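Phosphotriesterase homology protein (Escherichia coli, PDB 1BF6) catalyses the zinc-dependent hydrolysis of esters, including phosphorylated glyceryl acetates and aromatic acetates and propionates. Local coordinates at residues 123-128 against 154-159; 30-35 against 62-67. All blocks are in the same frame, centred on the assembly; numbering follows the deposited sequence.

In the fold
Interaction 1 (123-128 with 154-159) lies deep in the TIM barrel of this phosphotriesterase-family enzyme, its centre about 8 Å from the centre of the chain. It pairs two neighbouring parallel strands whose Glu-124 and His-157 bind zinc, and Glu-124 binds both ions. Interaction 2 (30-35 with 62-67) belongs to the outer layer, its centre about 18 Å from that of the chain, and brings the first turns of helices 32-44 and 62-72 together. The centres of the two contacts are 23 Å apart and their nearest atoms about 10 Å, so they do not touch. The side chain of Ile-35 is about 8 Å from that of His-13, a zinc ligand, and about 13 Å from a zinc ion.

Interaction 1 (123-128 against 154-159). With ZN (zinc ion), chain D; ZN (zinc ion), chain C.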
ATOM      1  N   ALA A 123      -1.295   2.321  -7.965  1.00  6.94           N
ATOM      2  CA  ALA A 123      -1.801   1.729  -6.719  1.00  8.40           C
ATOM      3  C   ALA A 123      -2.979   2.528  -6.149  1.00  9.27           C
ATOM      4  O   ALA A 123      -3.139   3.632  -6.616  1.00  7.72           O
ATOM      5  CB  ALA A 123      -0.674   1.897  -5.675  1.00  8.19           C
ATOM      6  N   GLU A 124      -3.642   2.283  -5.017  1.00  7.72           N
ATOM      7  CA  GLU A 124      -3.986   0.988  -4.628  1.00  7.79           C
ATOM      8  C   GLU A 124      -5.097   0.426  -5.524  1.00 10.45           C
ATOM      9  O   GLU A 124      -6.145   1.083  -5.527  1.00 10.06           O
ATOM     10  CB  GLU A 124      -4.256   0.579  -3.155  1.00  7.73           C
ATOM     11  CG  GLU A 124      -5.421   1.368  -2.520  1.00  7.70           C
ATOM     12  CD  GLU A 124      -5.547   0.825  -1.044  1.00  6.55           C
ATOM     13  OE1 GLU A 124      -5.786  -0.334  -1.222  1.00  9.06           O
ATOM     14  OE2 GLU A 124      -5.410   1.847  -0.410  1.00  4.46           O
ATOM     15  N   ILE A 125      -4.796  -0.528  -6.397  1.00 10.62           N
ATOM     16  CA  ILE A 125      -5.833  -1.032  -7.276  1.00 10.69           C
ATOM     17  C   ILE A 125      -6.468  -2.249  -6.648  1.00 10.56           C
ATOM     18  O   ILE A 125      -5.811  -3.257  -6.386  1.00 10.44           O
ATOM     19  CB  ILE A 125      -5.316  -1.226  -8.734  1.00 11.31           C
ATOM     20  CG1 ILE A 125      -4.232  -2.286  -8.809  1.00 13.44           C
ATOM     21  CG2 ILE A 125      -4.719   0.109  -9.251  1.00 12.67           C
ATOM     22  CD1 ILE A 125      -3.831  -2.621 -10.252  1.00 15.11           C
ATOM     23  N   GLY A 126      -7.753  -2.117  -6.332  1.00  9.34           N
ATOM     24  CA  GLY A 126      -8.429  -3.206  -5.666  1.00  8.85           C
ATOM     25  C   GLY A 126      -9.547  -3.968  -6.333  1.00 10.39           C
ATOM     26  O   GLY A 126     -10.039  -3.630  -7.417  1.00  8.45           O
ATOM     27  N   THR A 127      -9.893  -5.064  -5.677  1.00  8.90           N
ATOM     28  CA  THR A 127     -10.978  -5.918  -6.103  1.00 11.15           C
ATOM     29  C   THR A 127     -11.930  -6.039  -4.911  1.00 11.85           C
ATOM     30  O   THR A 127     -11.559  -5.734  -3.764  1.00  9.47           O
ATOM     31  CB  THR A 127     -10.481  -7.305  -6.562  1.00 11.84           C
ATOM     32  OG1 THR A 127      -9.603  -7.857  -5.574  1.00 12.79           O
ATOM     33  CG2 THR A 127      -9.745  -7.199  -7.910  1.00  8.12           C
ATOM     34  N   SER A 128     -13.165  -6.442  -5.186  1.00 11.77           N
ATOM     35  CA  SER A 128     -14.182  -6.573  -4.147  1.00 12.35           C
ATOM     36  C   SER A 128     -14.019  -7.862  -3.345  1.00 12.61           C
ATOM     37  O   SER A 128     -13.200  -8.718  -3.684  1.00 13.29           O
ATOM     38  CB  SER A 128     -15.583  -6.498  -4.777  1.00  9.02           C
ATOM     39  OG  SER A 128     -15.828  -5.199  -5.285  1.00  9.16           O
ATOM     40  N   ILE A 154       3.052  -2.238  -9.592  1.00  5.25           N
ATOM     41  CA  ILE A 154       1.628  -2.254  -9.261  1.00  5.67           C
ATOM     42  C   ILE A 154       1.458  -2.738  -7.814  1.00  6.71           C
ATOM     43  O   ILE A 154       2.034  -3.750  -7.418  1.00  7.72           O
ATOM     44  CB  ILE A 154       0.873  -3.201 -10.230  1.00  7.92           C
ATOM     45  CG1 ILE A 154       0.918  -2.613 -11.648  1.00  5.90           C
ATOM     46  CG2 ILE A 154      -0.553  -3.486  -9.745  1.00  4.27           C
ATOM     47  CD1 ILE A 154       0.474  -3.579 -12.722  1.00  8.45           C
ATOM     48  N   SER A 155       0.656  -2.010  -7.043  1.00  7.31           N
ATOM     49  CA  SER A 155       0.381  -2.341  -5.644  1.00  7.60           C
ATOM     50  C   SER A 155      -1.135  -2.468  -5.498  1.00  6.40           C
ATOM     51  O   SER A 155      -1.868  -1.519  -5.770  1.00  7.92           O
ATOM     52  CB  SER A 155       0.931  -1.240  -4.738  1.00  8.27           C
ATOM     53  OG  SER A 155       0.692  -1.547  -3.376  1.00  7.94           O
ATOM     54  N   THR A 156      -1.597  -3.626  -5.043  1.00  6.40           N
ATOM     55  CA  THR A 156      -3.032  -3.884  -4.952  1.00  8.34           C
ATOM     56  C   THR A 156      -3.725  -3.834  -3.582  1.00  9.51           C
ATOM     57  O   THR A 156      -3.075  -3.740  -2.543  1.00  8.72           O
ATOM     58  CB  THR A 156      -3.362  -5.260  -5.578  1.00  6.88           C
ATOM     59  OG1 THR A 156      -3.115  -6.293  -4.619  1.00  6.05           O
ATOM     60  CG2 THR A 156      -2.503  -5.523  -6.844  1.00  8.22           C
ATOM     61  N   HIS A 157      -5.057  -3.921  -3.624  1.00  9.55           N
ATOM     62  CA  HIS A 157      -5.929  -3.971  -2.442  1.00 10.70           C
ATOM     63  C   HIS A 157      -6.748  -5.249  -2.564  1.00 10.89           C
ATOM     64  O   HIS A 157      -7.454  -5.435  -3.563  1.00 11.93           O
ATOM     65  CB  HIS A 157      -6.919  -2.778  -2.401  1.00 10.86           C
ATOM     66  CG  HIS A 157      -8.125  -2.987  -1.510  1.00 10.65           C
ATOM     67  ND1 HIS A 157      -8.293  -2.277  -0.342  1.00 12.80           N
ATOM     68  CD2 HIS A 157      -9.222  -3.758  -1.715  1.00 12.31           C
ATOM     69  CE1 HIS A 157      -9.474  -2.624   0.133  1.00  8.60           C
ATOM     70  NE2 HIS A 157     -10.078  -3.517  -0.660  1.00 13.40           N
ATOM     71  N   THR A 158      -6.603  -6.164  -1.611  1.00  9.70           N
ATOM     72  CA  THR A 158      -7.446  -7.347  -1.618  1.00 10.39           C
ATOM     73  C   THR A 158      -8.436  -7.072  -0.482  1.00 10.97           C
ATOM     74  O   THR A 158      -8.054  -6.549   0.572  1.00  9.95           O
ATOM     75  CB  THR A 158      -6.708  -8.704  -1.361  1.00 10.84           C
ATOM     76  OG1 THR A 158      -6.053  -8.692  -0.085  1.00 12.39           O
ATOM     77  CG2 THR A 158      -5.722  -9.017  -2.480  1.00 11.05           C
ATOM     78  N   SER A 159      -9.712  -7.313  -0.751  1.00 11.58           N
ATOM     79  CA  SER A 159     -10.761  -7.106   0.244  1.00 10.32           C
ATOM     80  C   SER A 159     -10.809  -8.308   1.175  1.00  9.38           C
ATOM     81  O   SER A 159     -11.155  -9.418   0.771  1.00  9.70           O
ATOM     82  CB  SER A 159     -12.106  -6.878  -0.446  1.00  8.99           C
ATOM     83  OG  SER A 159     -12.168  -5.559  -0.953  1.00  8.98           O
TER
HETATM   84 ZN    ZN D 293      -6.642  -1.079   0.662  1.00 15.00          ZN
HETATM   85 ZN    ZN C   1      -5.084   1.600   1.932  1.00 12.00          ZN
HETATM   86  O   HOH W   1     -10.449  -8.759  -3.176  1.00  7.70           O
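Two adjacent parallel strands of the TIM barrel, 122-126 and 154-157, joined by helix 134-150 in a beta-alpha-beta crossover, meet here and carry part of the binuclear zinc site. Ile-125 sits in the middle of the pairing: its N donates to Ser-155 O in the carbonyl plane, while its O takes His-157 N at 2.9 Å from well above that plane. Thr-127 N then reaches His-157 O, which also receives Gln-167 from helix 164-173. Beside this backbone, Ile-125 CD1 presses tightly on Ile-154 CG2, at 3.4 Å, on the side facing the helices. A side chain on Gly-126 would run into His-157 CB, so the glycine lets the strands approach closely.

Glu-124 follows a cis peptide bond. Its CG stands between the backbone N and the carbonyl carbon (chi1 60°), and the chain extends from there to the metals. OE1 binds one zinc at 2.2 Å, and OE2 binds the other at 2.4 Å. His-157, with CG anti to its backbone N, gives ND1 to the first zinc at 2.3 Å, its ring turned 55° from the carboxylate. At the far edge of the ring NE2-H meets Ser-159 OG nearly in plane, at 2.9 Å, and that hydroxyl in turn donates a hydrogen bond to Thr-127 O.

His-185 joins the first zinc; His-11, His-13 and Asp-242 join the second. The carboxylate thus bridges two cations, whose charge would favour its ionised form, while the hydrogen bonds from imidazole to hydroxyl to carbonyl, together with the ND1-zinc bond, hold the ring's rotation and probably make ND1 a better zinc donor.

Interaction 2 (30-35 against 62-67); sequences DQYAFI and AQFMLD
Asp-30 begins the contact with its backbone: its O lies 3.5 Å from Phe-64 CE2, while its carboxylate turns off to salt bridges with Arg-28 and Arg-246. Gln-31, the N-cap of helix 32-44, brings its carbonyl carbon to the edge of the Phe-64 ring, and its side-chain OE1 is hydrogen-bonded to Asn-252.

Tyr-32 carries most of this side. With CG anti to the backbone N (chi1 -171°), its ring reaches across to helix 62-72, where Phe-64, also anti (chi1 -173°), slides past it in the opposite direction. The pair is T-shaped: the CD1 edge of Tyr-32 stands over one face of Phe-64, toward the rim, with centroids 5.4 Å apart and planes at 82°. The tip of Phe-64 tucks against the tyrosine backbone, CZ to Tyr-32 CA at 3.7 Å. Farther out, Tyr-32 OH lies 3.2 Å from Asp-67 O, at best a weak hydrogen bond, and 3.5 Å from Asp-67 CB. The Asp-67 carboxylate is occupied one turn back, where Gln-63 NE2 meets OD1 at 3.0 Å from above its plane. An alanine in place of Tyr-32 would lose the edge-to-face partner of Phe-64 and the reach to Asp-67, and would probably loosen the join between these helix starts.

Ile-35 closes the segment, one turn on, with CG2 at the edge of the Phe-64 ring, 4.0 Å from CE1. Phe-64 of helix 62-72 thus lies against the residues leading into helix 32-44 and its first turn, with His-15 making a second edge-to-face pair. Tyr-32 and Ile-35 continue onto Val-68 of helix 62-72, while Met-65 of that helix faces strand 75-80.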
ATOM      1  N   ASP A  30      -6.959  14.206   6.977  1.00 13.68           N
ATOM      2  CA  ASP A  30      -6.308  15.382   6.413  1.00 13.78           C
ATOM      3  C   ASP A  30      -5.804  16.374   7.467  1.00 13.29           C
ATOM      4  O   ASP A  30      -5.670  17.565   7.184  1.00 11.52           O
ATOM      5  CB  ASP A  30      -7.287  16.108   5.473  1.00 15.22           C
ATOM      6  CG  ASP A  30      -8.482  16.740   6.213  1.00 18.66           C
ATOM      7  OD1 ASP A  30      -8.754  16.390   7.388  1.00 17.75           O
ATOM      8  OD2 ASP A  30      -9.158  17.602   5.607  1.00 16.11           O
ATOM      9  N   GLN A  31      -5.539  15.888   8.676  1.00 12.40           N
ATOM     10  CA  GLN A  31      -5.072  16.757   9.753  1.00 12.66           C
ATOM     11  C   GLN A  31      -3.567  16.937   9.666  1.00 12.92           C
ATOM     12  O   GLN A  31      -2.787  16.163  10.220  1.00 14.50           O
ATOM     13  CB  GLN A  31      -5.517  16.197  11.096  1.00 10.20           C
ATOM     14  CG  GLN A  31      -7.037  16.021  11.160  1.00 12.32           C
ATOM     15  CD  GLN A  31      -7.535  15.577  12.518  1.00 13.35           C
ATOM     16  OE1 GLN A  31      -7.353  14.430  12.912  1.00 11.12           O
ATOM     17  NE2 GLN A  31      -8.197  16.484  13.232  1.00 13.80           N
ATOM     18  N   TYR A  32      -3.187  17.987   8.954  1.00 12.99           N
ATOM     19  CA  TYR A  32      -1.806  18.317   8.683  1.00 13.86           C
ATOM     20  C   TYR A  32      -0.802  18.265   9.829  1.00 15.38           C
ATOM     21  O   TYR A  32       0.187  17.535   9.742  1.00 14.53           O
ATOM     22  CB  TYR A  32      -1.726  19.671   7.990  1.00 14.79           C
ATOM     23  CG  TYR A  32      -0.345  19.985   7.475  1.00 15.26           C
ATOM     24  CD1 TYR A  32       0.233  19.218   6.459  1.00 14.78           C
ATOM     25  CD2 TYR A  32       0.387  21.045   8.004  1.00 13.61           C
ATOM     26  CE1 TYR A  32       1.507  19.503   5.987  1.00 13.89           C
ATOM     27  CE2 TYR A  32       1.657  21.343   7.539  1.00 13.96           C
ATOM     28  CZ  TYR A  32       2.213  20.569   6.528  1.00 13.65           C
ATOM     29  OH  TYR A  32       3.461  20.885   6.054  1.00 13.52           O
ATOM     30  N   ALA A  33      -1.015  19.080  10.861  1.00 13.93           N
ATOM     31  CA  ALA A  33      -0.098  19.116  12.001  1.00 13.94           C
ATOM     32  C   ALA A  33       0.115  17.727  12.598  1.00 13.15           C
ATOM     33  O   ALA A  33       1.255  17.301  12.795  1.00 13.67           O
ATOM     34  CB  ALA A  33      -0.603  20.096  13.065  1.00 11.38           C
ATOM     35  N   PHE A  34      -0.977  17.008  12.837  1.00 12.23           N
ATOM     36  CA  PHE A  34      -0.902  15.664  13.398  1.00 12.98           C
ATOM     37  C   PHE A  34      -0.134  14.706  12.496  1.00 13.96           C
ATOM     38  O   PHE A  34       0.668  13.908  12.982  1.00 14.32           O
ATOM     39  CB  PHE A  34      -2.295  15.089  13.630  1.00 13.17           C
ATOM     40  CG  PHE A  34      -3.091  15.814  14.671  1.00 12.85           C
ATOM     41  CD1 PHE A  34      -2.486  16.718  15.531  1.00 12.44           C
ATOM     42  CD2 PHE A  34      -4.453  15.571  14.798  1.00 15.24           C
ATOM     43  CE1 PHE A  34      -3.226  17.367  16.502  1.00 13.49           C
ATOM     44  CE2 PHE A  34      -5.206  16.215  15.769  1.00 15.57           C
ATOM     45  CZ  PHE A  34      -4.588  17.114  16.620  1.00 14.47           C
ATOM     46  N   ILE A  35      -0.403  14.757  11.191  1.00 13.09           N
ATOM     47  CA  ILE A  35       0.277  13.869  10.249  1.00 11.67           C
ATOM     48  C   ILE A  35       1.771  14.179  10.189  1.00 10.24           C
ATOM     49  O   ILE A  35       2.581  13.259  10.171  1.00 11.70           O
ATOM     50  CB  ILE A  35      -0.425  13.831   8.841  1.00 12.67           C
ATOM     51  CG1 ILE A  35      -1.334  12.570   8.801  1.00 13.52           C
ATOM     52  CG2 ILE A  35       0.611  13.740   7.717  1.00 10.93           C
ATOM     53  CD1 ILE A  35      -0.962  11.411   9.765  1.00 17.16           C
ATOM     54  N   ALA A  62      -1.844  15.962  -3.637  1.00  9.23           N
ATOM     55  CA  ALA A  62      -0.416  16.064  -3.911  1.00  9.11           C
ATOM     56  C   ALA A  62       0.274  17.191  -3.142  1.00  9.70           C
ATOM     57  O   ALA A  62       1.366  16.998  -2.615  1.00 10.56           O
ATOM     58  CB  ALA A  62      -0.178  16.228  -5.426  1.00 10.58           C
ATOM     59  N   GLN A  63      -0.369  18.350  -3.048  1.00  8.03           N
ATOM     60  CA  GLN A  63       0.231  19.480  -2.350  1.00 10.24           C
ATOM     61  C   GLN A  63       0.472  19.169  -0.872  1.00 10.96           C
ATOM     62  O   GLN A  63       1.535  19.478  -0.328  1.00 10.65           O
ATOM     63  CB  GLN A  63      -0.626  20.734  -2.497  1.00  9.81           C
ATOM     64  CG  GLN A  63       0.097  21.983  -2.076  1.00 13.48           C
ATOM     65  CD  GLN A  63       1.379  22.194  -2.855  1.00 15.18           C
ATOM     66  OE1 GLN A  63       1.356  22.323  -4.080  1.00 20.11           O
ATOM     67  NE2 GLN A  63       2.506  22.209  -2.157  1.00 14.39           N
ATOM     68  N   PHE A  64      -0.503  18.505  -0.261  1.00 12.36           N
ATOM     69  CA  PHE A  64      -0.443  18.108   1.144  1.00 11.95           C
ATOM     70  C   PHE A  64       0.762  17.206   1.361  1.00 12.62           C
ATOM     71  O   PHE A  64       1.471  17.335   2.364  1.00 10.93           O
ATOM     72  CB  PHE A  64      -1.721  17.347   1.490  1.00 13.41           C
ATOM     73  CG  PHE A  64      -1.871  17.015   2.950  1.00 13.48           C
ATOM     74  CD1 PHE A  64      -1.237  15.904   3.499  1.00 14.79           C
ATOM     75  CD2 PHE A  64      -2.710  17.778   3.759  1.00 15.55           C
ATOM     76  CE1 PHE A  64      -1.444  15.555   4.833  1.00 16.12           C
ATOM     77  CE2 PHE A  64      -2.924  17.439   5.091  1.00 16.94           C
ATOM     78  CZ  PHE A  64      -2.293  16.331   5.624  1.00 15.97           C
ATOM     79  N   MET A  65       0.977  16.280   0.423  1.00 12.25           N
ATOM     80  CA  MET A  65       2.107  15.352   0.505  1.00 12.87           C
ATOM     81  C   MET A  65       3.435  16.082   0.292  1.00 12.99           C
ATOM     82  O   MET A  65       4.423  15.786   0.970  1.00 13.45           O
ATOM     83  CB  MET A  65       1.935  14.195  -0.487  1.00 11.70           C
ATOM     84  CG  MET A  65       0.689  13.342  -0.213  1.00 12.32           C
ATOM     85  SD  MET A  65       0.564  11.823  -1.170  1.00 11.66           S
ATOM     86  CE  MET A  65       0.021  12.472  -2.772  1.00 11.11           C
ATOM     87  N   LEU A  66       3.451  17.045  -0.633  1.00 12.35           N
ATOM     88  CA  LEU A  66       4.653  17.834  -0.908  1.00 12.83           C
ATOM     89  C   LEU A  66       5.018  18.630   0.343  1.00 13.31           C
ATOM     90  O   LEU A  66       6.201  18.776   0.682  1.00 12.60           O
ATOM     91  CB  LEU A  66       4.409  18.824  -2.055  1.00 14.04           C
ATOM     92  CG  LEU A  66       4.409  18.291  -3.495  1.00 15.49           C
ATOM     93  CD1 LEU A  66       3.951  19.399  -4.440  1.00 12.33           C
ATOM     94  CD2 LEU A  66       5.811  17.793  -3.867  1.00 14.80           C
ATOM     95  N   ASP A  67       3.988  19.158   1.006  1.00 12.93           N
ATOM     96  CA  ASP A  67       4.161  19.950   2.217  1.00 13.92           C
ATOM     97  C   ASP A  67       4.681  19.102   3.372  1.00 12.51           C
ATOM     98  O   ASP A  67       5.574  19.542   4.097  1.00 14.60           O
ATOM     99  CB  ASP A  67       2.850  20.636   2.615  1.00 13.19           C
ATOM    100  CG  ASP A  67       2.437  21.734   1.646  1.00 15.29           C
ATOM    101  OD1 ASP A  67       3.249  22.139   0.787  1.00 15.30           O
ATOM    102  OD2 ASP A  67       1.285  22.193   1.743  1.00 16.18           O
TER